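Long-range contact in BPH (Thiobacillus denitrificans, PDB 5OVS), which forms a tetradecameric double-ring complex homologous to the proteasome and probably degrades proteins as an N-terminal nucleophile hydrolase: residues R11-A15 with A114-I119. Numbering follows the deposited sequence.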
ATOM      1  N   ARG K  11     -43.959   5.707  33.587  1.00 40.13           N
ATOM      2  CA  ARG K  11     -44.323   5.274  32.243  1.00 40.02           C
ATOM      3  C   ARG K  11     -43.040   5.031  31.455  1.00 37.28           C
ATOM      4  O   ARG K  11     -42.067   5.752  31.638  1.00 36.46           O
ATOM      5  CB  ARG K  11     -45.114   6.383  31.555  1.00 42.50           C
ATOM      6  CG  ARG K  11     -46.598   6.418  31.856  1.00 45.46           C
ATOM      7  CD  ARG K  11     -47.324   5.649  30.778  1.00 48.99           C
ATOM      8  NE  ARG K  11     -48.761   5.877  30.736  1.00 52.98           N
ATOM      9  CZ  ARG K  11     -49.394   6.620  29.822  1.00 57.33           C
ATOM     10  NH1 ARG K  11     -48.740   7.253  28.842  1.00 57.60           N
ATOM     11  NH2 ARG K  11     -50.716   6.745  29.898  1.00 61.41           N
ATOM     12  N   ILE K  12     -43.055   4.045  30.560  1.00 35.22           N
ATOM     13  CA  ILE K  12     -41.903   3.737  29.728  1.00 33.14           C
ATOM     14  C   ILE K  12     -42.339   3.809  28.280  1.00 32.25           C
ATOM     15  O   ILE K  12     -43.383   3.277  27.922  1.00 31.64           O
ATOM     16  CB  ILE K  12     -41.318   2.352  30.073  1.00 33.53           C
ATOM     17  CG1 ILE K  12     -40.477   2.449  31.348  1.00 34.04           C
ATOM     18  CG2 ILE K  12     -40.480   1.800  28.933  1.00 33.18           C
ATOM     19  CD1 ILE K  12     -40.112   1.114  31.966  1.00 34.56           C
ATOM     20  N   ALA K  13     -41.547   4.491  27.451  1.00 31.06           N
ATOM     21  CA  ALA K  13     -41.845   4.590  26.027  1.00 30.11           C
ATOM     22  C   ALA K  13     -40.644   4.267  25.171  1.00 29.30           C
ATOM     23  O   ALA K  13     -39.506   4.316  25.628  1.00 28.65           O
ATOM     24  CB  ALA K  13     -42.374   5.960  25.677  1.00 29.97           C
ATOM     25  N   ILE K  14     -40.924   3.908  23.925  1.00 29.19           N
ATOM     26  CA  ILE K  14     -39.898   3.523  22.973  1.00 29.00           C
ATOM     27  C   ILE K  14     -40.378   3.927  21.585  1.00 29.82           C
ATOM     28  O   ILE K  14     -41.567   3.780  21.267  1.00 30.32           O
ATOM     29  CB  ILE K  14     -39.563   2.013  23.080  1.00 28.84           C
ATOM     30  CG1 ILE K  14     -38.363   1.660  22.200  1.00 28.00           C
ATOM     31  CG2 ILE K  14     -40.768   1.134  22.745  1.00 29.53           C
ATOM     32  CD1 ILE K  14     -37.817   0.271  22.436  1.00 27.67           C
ATOM     33  N   ALA K  15     -39.477   4.493  20.778  1.00 30.13           N
ATOM     34  CA  ALA K  15     -39.858   4.953  19.439  1.00 29.69           C
ATOM     35  C   ALA K  15     -38.802   4.660  18.384  1.00 29.30           C
ATOM     36  O   ALA K  15     -37.680   4.279  18.697  1.00 29.11           O
ATOM     37  CB  ALA K  15     -40.186   6.435  19.465  1.00 29.35           C
ATOM     38  N   ALA K 114     -37.261  -1.985  25.769  1.00 28.48           N
ATOM     39  CA  ALA K 114     -38.209  -1.439  26.723  1.00 30.25           C
ATOM     40  C   ALA K 114     -39.064  -2.569  27.285  1.00 32.11           C
ATOM     41  O   ALA K 114     -39.638  -3.345  26.544  1.00 30.91           O
ATOM     42  CB  ALA K 114     -39.093  -0.415  26.045  1.00 30.22           C
ATOM     43  N   ASN K 115     -39.140  -2.665  28.604  1.00 35.94           N
ATOM     44  CA  ASN K 115     -40.163  -3.507  29.238  1.00 39.24           C
ATOM     45  C   ASN K 115     -40.555  -2.958  30.608  1.00 40.23           C
ATOM     46  O   ASN K 115     -39.856  -2.102  31.154  1.00 39.78           O
ATOM     47  CB  ASN K 115     -39.715  -4.973  29.301  1.00 41.05           C
ATOM     48  CG  ASN K 115     -38.559  -5.202  30.256  1.00 42.00           C
ATOM     49  OD1 ASN K 115     -38.694  -5.058  31.471  1.00 44.51           O
ATOM     50  ND2 ASN K 115     -37.427  -5.609  29.708  1.00 41.67           N
ATOM     51  N   PRO K 116     -41.678  -3.442  31.170  1.00 41.34           N
ATOM     52  CA  PRO K 116     -42.116  -2.880  32.438  1.00 40.65           C
ATOM     53  C   PRO K 116     -41.027  -2.761  33.512  1.00 38.99           C
ATOM     54  O   PRO K 116     -41.102  -1.859  34.350  1.00 39.17           O
ATOM     55  CB  PRO K 116     -43.228  -3.843  32.876  1.00 42.69           C
ATOM     56  CG  PRO K 116     -43.821  -4.308  31.592  1.00 43.30           C
ATOM     57  CD  PRO K 116     -42.652  -4.417  30.643  1.00 42.26           C
ATOM     58  N   ARG K 117     -40.020  -3.630  33.494  1.00 36.05           N
ATOM     59  CA  ARG K 117     -39.016  -3.599  34.552  1.00 35.48           C
ATOM     60  C   ARG K 117     -37.812  -2.682  34.291  1.00 33.36           C
ATOM     61  O   ARG K 117     -36.900  -2.633  35.100  1.00 32.59           O
ATOM     62  CB  ARG K 117     -38.616  -5.029  34.939  1.00 37.08           C
ATOM     63  CG  ARG K 117     -39.775  -5.732  35.658  1.00 39.23           C
ATOM     64  CD  ARG K 117     -39.843  -7.248  35.519  1.00 40.03           C
ATOM     65  NE  ARG K 117     -39.777  -7.774  34.148  1.00 41.17           N
ATOM     66  CZ  ARG K 117     -40.740  -7.681  33.230  1.00 41.47           C
ATOM     67  NH1 ARG K 117     -41.876  -7.040  33.483  1.00 43.16           N
ATOM     68  NH2 ARG K 117     -40.548  -8.223  32.033  1.00 40.92           N
ATOM     69  N   GLY K 118     -37.814  -1.946  33.183  1.00 31.95           N
ATOM     70  CA  GLY K 118     -36.795  -0.917  32.959  1.00 30.89           C
ATOM     71  C   GLY K 118     -36.537  -0.644  31.494  1.00 30.02           C
ATOM     72  O   GLY K 118     -37.090  -1.305  30.625  1.00 29.38           O
ATOM     73  N   ILE K 119     -35.674   0.332  31.223  1.00 29.96           N
ATOM     74  CA  ILE K 119     -35.228   0.597  29.867  1.00 29.18           C
ATOM     75  C   ILE K 119     -33.733   0.317  29.727  1.00 29.91           C
ATOM     76  O   ILE K 119     -32.928   0.687  30.578  1.00 31.52           O
ATOM     77  CB  ILE K 119     -35.576   2.017  29.428  1.00 29.06           C
ATOM     78  CG1 ILE K 119     -35.010   3.065  30.396  1.00 28.85           C
ATOM     79  CG2 ILE K 119     -37.086   2.166  29.328  1.00 29.10           C
ATOM     80  CD1 ILE K 119     -34.888   4.437  29.763  1.00 28.59           C
TER
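Ile-12 is the knob of this contact, and the hairpin joining strands 111-115 and 118-122 supplies its hollow. Its CA-to-CB bond points toward the hairpin, and the side chain lies across the face of the turn: Ile-12 CD1 lies 3.3 Å from Asn-115 O, 3.9 Å from Pro-116 O and 4.0 Å from Gly-118 C, while Ile-12 CG2 rests against the CB of Ala-114 (3.9 Å) and the CG2 of Ile-119 (3.4 Å). Beta-branched isoleucine suits all three strand positions, and its two branches let Ile-12 meet turn (CD1) and methyls (CG2) at once. A small methyl at Ala-114 suits a place where two larger residues converge, since Ile-14 CB also meets Ala-114 CB at 3.9 Å.

A type I turn from Asn-115 to Gly-118 shapes the hollow. Pro-116 fits its first corner, Asn-115 OD1 accepts from Arg-117 N (2.8 Å) in an Asx turn, and Gly-118 adopts backbone angles at which a side chain would strike the preceding carbonyl.

Alternation along strand 11-16 places Ala-13 on the opposite face, against helix 159-173. The contact belongs to the inner seam of the proteasome fold's sandwich, two sheets facing each other between helices. The segments share apolar contacts and a methyl packed by van der Waals contact on Asn-115 O, which already accepts from Gly-118 N, but not a single hydrogen bond, so shape and exclusion of water hold the sheets here.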